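Local coordinates for putative periplasmic protein (Bacteroides eggerthii, PDB 4HBR) that is of unknown function but belongs to the DUF2874 (PF11396) family of putative periplasmic proteins, built on one long antiparallel sheet flanked by helices, at residues A4-S7 with V8-A11; V102-P105 with N106-M109. All blocks are in the same frame, centred on the assembly; numbering follows the deposited sequence.

Both contacts are local, each made within one continuous eight-residue piece of chain, and they follow one another in series without crossing. Near the N terminus, contact 1 winds the first turns of helix 6-15 and ties the residues leading into it to the helix itself, which leans on strands 23-27 and 40-46. The chain then runs through much of the eight-stranded antiparallel sheet before contact 2 closes the short loop between strands 97-104 and 109-115, neighbours near the other end of the strand order. The two sites lie on opposite sides of the chain's centre, with about 41 Å between their centres and about 30 Å between nearest atoms.

Contact 1. Residues A4-S7 with V8-A11; sequences APDS and VQIA
The backbone from Pro5 to Ala11 winds into the first turns of helix 6-15, with Pro5 at the N-cap: Pro5 O accepts the N-H of Gln9 (N to O 3.1 Å), and Asp6 O and Ser7 O take the N-H groups of Ile10 and Ala11. Pro5 O also receives a weak bond from Val8 N. The side chain of Gln9 reaches back past the cap. Its CG lies beside its own backbone N (chi1 -70°), and the extended chain carries NE2 to Ala4 O, 2.8 Å away. The amide comes in above the carbonyl plane, 37° out of it, instead of along a lone pair. On the way, Gln9 CG passes 3.9 Å from Ala4 CB, so the same side chain touches Ala4 through carbon as well as nitrogen. Trp24 of strand 23-27 touches Ala4, Val8 and Gln9, so this side of the turn rests on the sheet. Val8 is buried, reaching Ala50 and Phe46 too, and its CG2 branch meets the Pro5 ring at an oblique angle, 3.9 Å from CD. Farther along the helix, Ile10 CG1 runs by the carbonyl one turn back, 3.3 Å from Asp6 O.

Contact 2. Residues V102-P105 with N106-M109; sequences VGKP and NMQM
Lys104 and Met109 form an antiparallel hydrogen-bonded pair at the mouth of the beta hairpin that joins strands 97-104 and 109-115. Lys104 N reaches Met109 O at 2.7 Å in an almost straight bond, while the return bond from Met109 N to Lys104 O is longer, 3.3 Å. Opposite Lys104 the returning chain places two residues, Gln108 and Met109, a G1 beta bulge whose first residue, Gln108, is left-handed (phi 60°, psi 45°). The tight part of the contact gathers on Lys104 O: besides Met109 N, it receives weak bonds from Met107 N and from Gln108 N, the latter at 2.8 Å. Beside this backbone core, the side chains of Lys104 and Met107, a selenomethionine, run side by side in the same direction, with their CB atoms 3.8 Å apart. Farther out the packing is less certain, since Met107 was modelled in two conformers, and the contact of its methyl with Lys104 CE is doubtful. The solvent side is formed by Pro105, Asn106, Met107 and Gln108, all exposed around the bend. There, Gln108 CG lies 3.5 Å from Pro105 O, and the backbone N-H of Gln108 also makes a weak bond to that oxygen. Lys104 bends at chi2 and chi3, and its NZ leaves the hairpin for a salt bridge with Asp80 and a hydrogen bond to Glu77 O. The chemistry thus divides by kind: the two bonds of the Lys104-Met109 pair, with weaker ones to Lys104 O, close the turn, whereas the lysine charge probably helps tie the hairpin to the loop before strand 82-90.

Contact 1. Residues A4-S7 with V8-A11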
loop_
_atom_site.group_PDB
_atom_site.type_symbol
_atom_site.label_atom_id
_atom_site.label_comp_id
_atom_site.label_asym_id
_atom_site.label_seq_id
_atom_site.Cartn_x
_atom_site.Cartn_y
_atom_site.Cartn_z
ATOM N N ALA A 4 -17.929 -3.571 -9.777
ATOM C CA ALA A 4 -17.699 -2.151 -9.604
ATOM C C ALA A 4 -18.690 -1.386 -10.475
ATOM O O ALA A 4 -18.905 -1.789 -11.623
ATOM C CB ALA A 4 -16.278 -1.789 -9.980
ATOM N N PRO A 5 -19.303 -0.283 -9.977
ATOM C CA PRO A 5 -20.217 0.492 -10.844
ATOM C C PRO A 5 -19.490 1.031 -12.079
ATOM O O PRO A 5 -18.278 1.244 -12.034
ATOM C CB PRO A 5 -20.694 1.632 -9.941
ATOM C CG PRO A 5 -20.321 1.232 -8.542
ATOM C CD PRO A 5 -19.134 0.351 -8.653
ATOM N N ASP A 6 -20.228 1.242 -13.182
ATOM C CA ASP A 6 -19.683 1.734 -14.453
ATOM C C ASP A 6 -18.891 3.028 -14.277
ATOM O O ASP A 6 -17.792 3.151 -14.838
ATOM C CB ASP A 6 -20.803 1.939 -15.495
ATOM C CG ASP A 6 -21.337 0.662 -16.129
ATOM O OD1 ASP A 6 -20.542 -0.293 -16.311
ATOM O OD2 ASP A 6 -22.537 0.636 -16.499
ATOM N N SER A 7 -19.416 3.966 -13.459
ATOM C CA SER A 7 -18.778 5.260 -13.181
ATOM C C SER A 7 -17.382 5.092 -12.571
ATOM O O SER A 7 -16.482 5.860 -12.899
ATOM C CB SER A 7 -19.653 6.105 -12.260
ATOM O OG SER A 7 -19.735 5.578 -10.945
ATOM N N VAL A 8 -17.219 4.089 -11.688
ATOM C CA VAL A 8 -15.979 3.778 -10.979
ATOM C C VAL A 8 -14.979 3.177 -11.985
ATOM O O VAL A 8 -13.806 3.566 -12.000
ATOM C CB VAL A 8 -16.263 2.853 -9.756
ATOM C CG1 VAL A 8 -14.985 2.275 -9.171
ATOM C CG2 VAL A 8 -17.047 3.593 -8.677
ATOM N N GLN A 9 -15.452 2.273 -12.855
ATOM C CA GLN A 9 -14.618 1.649 -13.888
ATOM C C GLN A 9 -14.125 2.695 -14.907
ATOM O O GLN A 9 -12.961 2.629 -15.322
ATOM C CB GLN A 9 -15.382 0.516 -14.586
ATOM C CG GLN A 9 -15.589 -0.698 -13.672
ATOM C CD GLN A 9 -16.230 -1.837 -14.399
ATOM O OE1 GLN A 9 -15.638 -2.447 -15.289
ATOM N NE2 GLN A 9 -17.467 -2.141 -14.046
ATOM N N ILE A 10 -14.995 3.678 -15.275
ATOM C CA ILE A 10 -14.668 4.777 -16.204
ATOM C C ILE A 10 -13.605 5.691 -15.552
ATOM O O ILE A 10 -12.629 6.074 -16.214
ATOM C CB ILE A 10 -15.954 5.546 -16.654
ATOM C CG1 ILE A 10 -16.779 4.683 -17.631
ATOM C CG2 ILE A 10 -15.624 6.913 -17.302
ATOM C CD1 ILE A 10 -18.252 4.980 -17.670
ATOM N N ALA A 11 -13.765 5.971 -14.245
ATOM C CA ALA A 11 -12.833 6.798 -13.473
ATOM C C ALA A 11 -11.424 6.184 -13.430
ATOM O O ALA A 11 -10.454 6.921 -13.590
ATOM C CB ALA A 11 -13.354 7.014 -12.071
#

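Contact 2. Residues V102-P105 with N106-M109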
loop_
_atom_site.group_PDB
_atom_site.type_symbol
_atom_site.label_atom_id
_atom_site.label_comp_id
_atom_site.label_asym_id
_atom_site.label_seq_id
_atom_site.Cartn_x
_atom_site.Cartn_y
_atom_site.Cartn_z
ATOM N N VAL A 102 8.017 -6.298 7.655
ATOM C CA VAL A 102 9.285 -6.981 7.910
ATOM C C VAL A 102 9.044 -8.087 8.933
ATOM O O VAL A 102 8.315 -7.898 9.901
ATOM C CB VAL A 102 10.394 -5.941 8.331
ATOM C CG1 VAL A 102 9.951 -5.047 9.503
ATOM C CG2 VAL A 102 11.743 -6.587 8.616
ATOM N N GLY A 103 9.587 -9.260 8.653
ATOM C CA GLY A 103 9.464 -10.390 9.554
ATOM C C GLY A 103 10.708 -10.576 10.382
ATOM O O GLY A 103 11.813 -10.309 9.912
ATOM N N LYS A 104 10.533 -11.021 11.633
ATOM C CA LYS A 104 11.626 -11.372 12.543
ATOM C C LYS A 104 11.479 -12.886 12.773
ATOM O O LYS A 104 10.792 -13.295 13.701
ATOM C CB LYS A 104 11.590 -10.521 13.831
ATOM C CG LYS A 104 11.878 -9.032 13.595
ATOM C CD LYS A 104 13.367 -8.712 13.659
ATOM C CE LYS A 104 13.712 -7.938 14.899
ATOM N NZ LYS A 104 15.185 -7.820 15.067
ATOM N N PRO A 105 11.984 -13.727 11.833
ATOM C CA PRO A 105 11.736 -15.181 11.918
ATOM C C PRO A 105 12.226 -15.868 13.191
ATOM O O PRO A 105 11.629 -16.871 13.583
ATOM C CB PRO A 105 12.476 -15.743 10.692
ATOM C CG PRO A 105 13.444 -14.687 10.292
ATOM C CD PRO A 105 12.758 -13.400 10.616
ATOM N N ASN A 106 13.299 -15.353 13.825
ATOM C CA ASN A 106 13.852 -15.949 15.047
ATOM C C ASN A 106 12.955 -15.625 16.253
ATOM O O ASN A 106 12.890 -16.415 17.195
ATOM C CB ASN A 106 15.298 -15.490 15.278
ATOM C CG ASN A 106 16.248 -15.861 14.154
ATOM O OD1 ASN A 106 16.444 -17.039 13.825
ATOM N ND2 ASN A 106 16.861 -14.860 13.533
HETATM N N MSE A 107 12.266 -14.470 16.188
HETATM C CA MSE A 107 11.325 -13.947 17.183
HETATM C C MSE A 107 9.913 -14.506 16.917
HETATM O O MSE A 107 9.049 -14.474 17.796
HETATM C CB MSE A 107 11.324 -12.405 17.082
HETATM C CG MSE A 107 10.838 -11.678 18.322
HETATM SE SE MSE A 107 10.906 -9.746 18.050
HETATM C CE MSE A 107 12.869 -9.507 18.232
ATOM N N GLN A 108 9.684 -14.995 15.674
ATOM C CA GLN A 108 8.427 -15.527 15.132
ATOM C C GLN A 108 7.329 -14.436 15.191
ATOM O O GLN A 108 6.199 -14.691 15.619
ATOM C CB GLN A 108 8.006 -16.833 15.831
ATOM C CG GLN A 108 8.996 -17.976 15.583
ATOM C CD GLN A 108 8.488 -19.327 15.980
ATOM O OE1 GLN A 108 7.466 -19.472 16.650
ATOM N NE2 GLN A 108 9.200 -20.358 15.568
HETATM N N MSE A 109 7.703 -13.213 14.768
HETATM C CA MSE A 109 6.869 -12.009 14.745
HETATM C C MSE A 109 6.993 -11.272 13.413
HETATM O O MSE A 109 8.083 -11.211 12.846
HETATM C CB MSE A 109 7.263 -11.032 15.871
HETATM C CG MSE A 109 7.215 -11.611 17.281
HETATM SE SE MSE A 109 5.398 -11.761 17.999
HETATM C CE MSE A 109 5.583 -13.480 18.996
#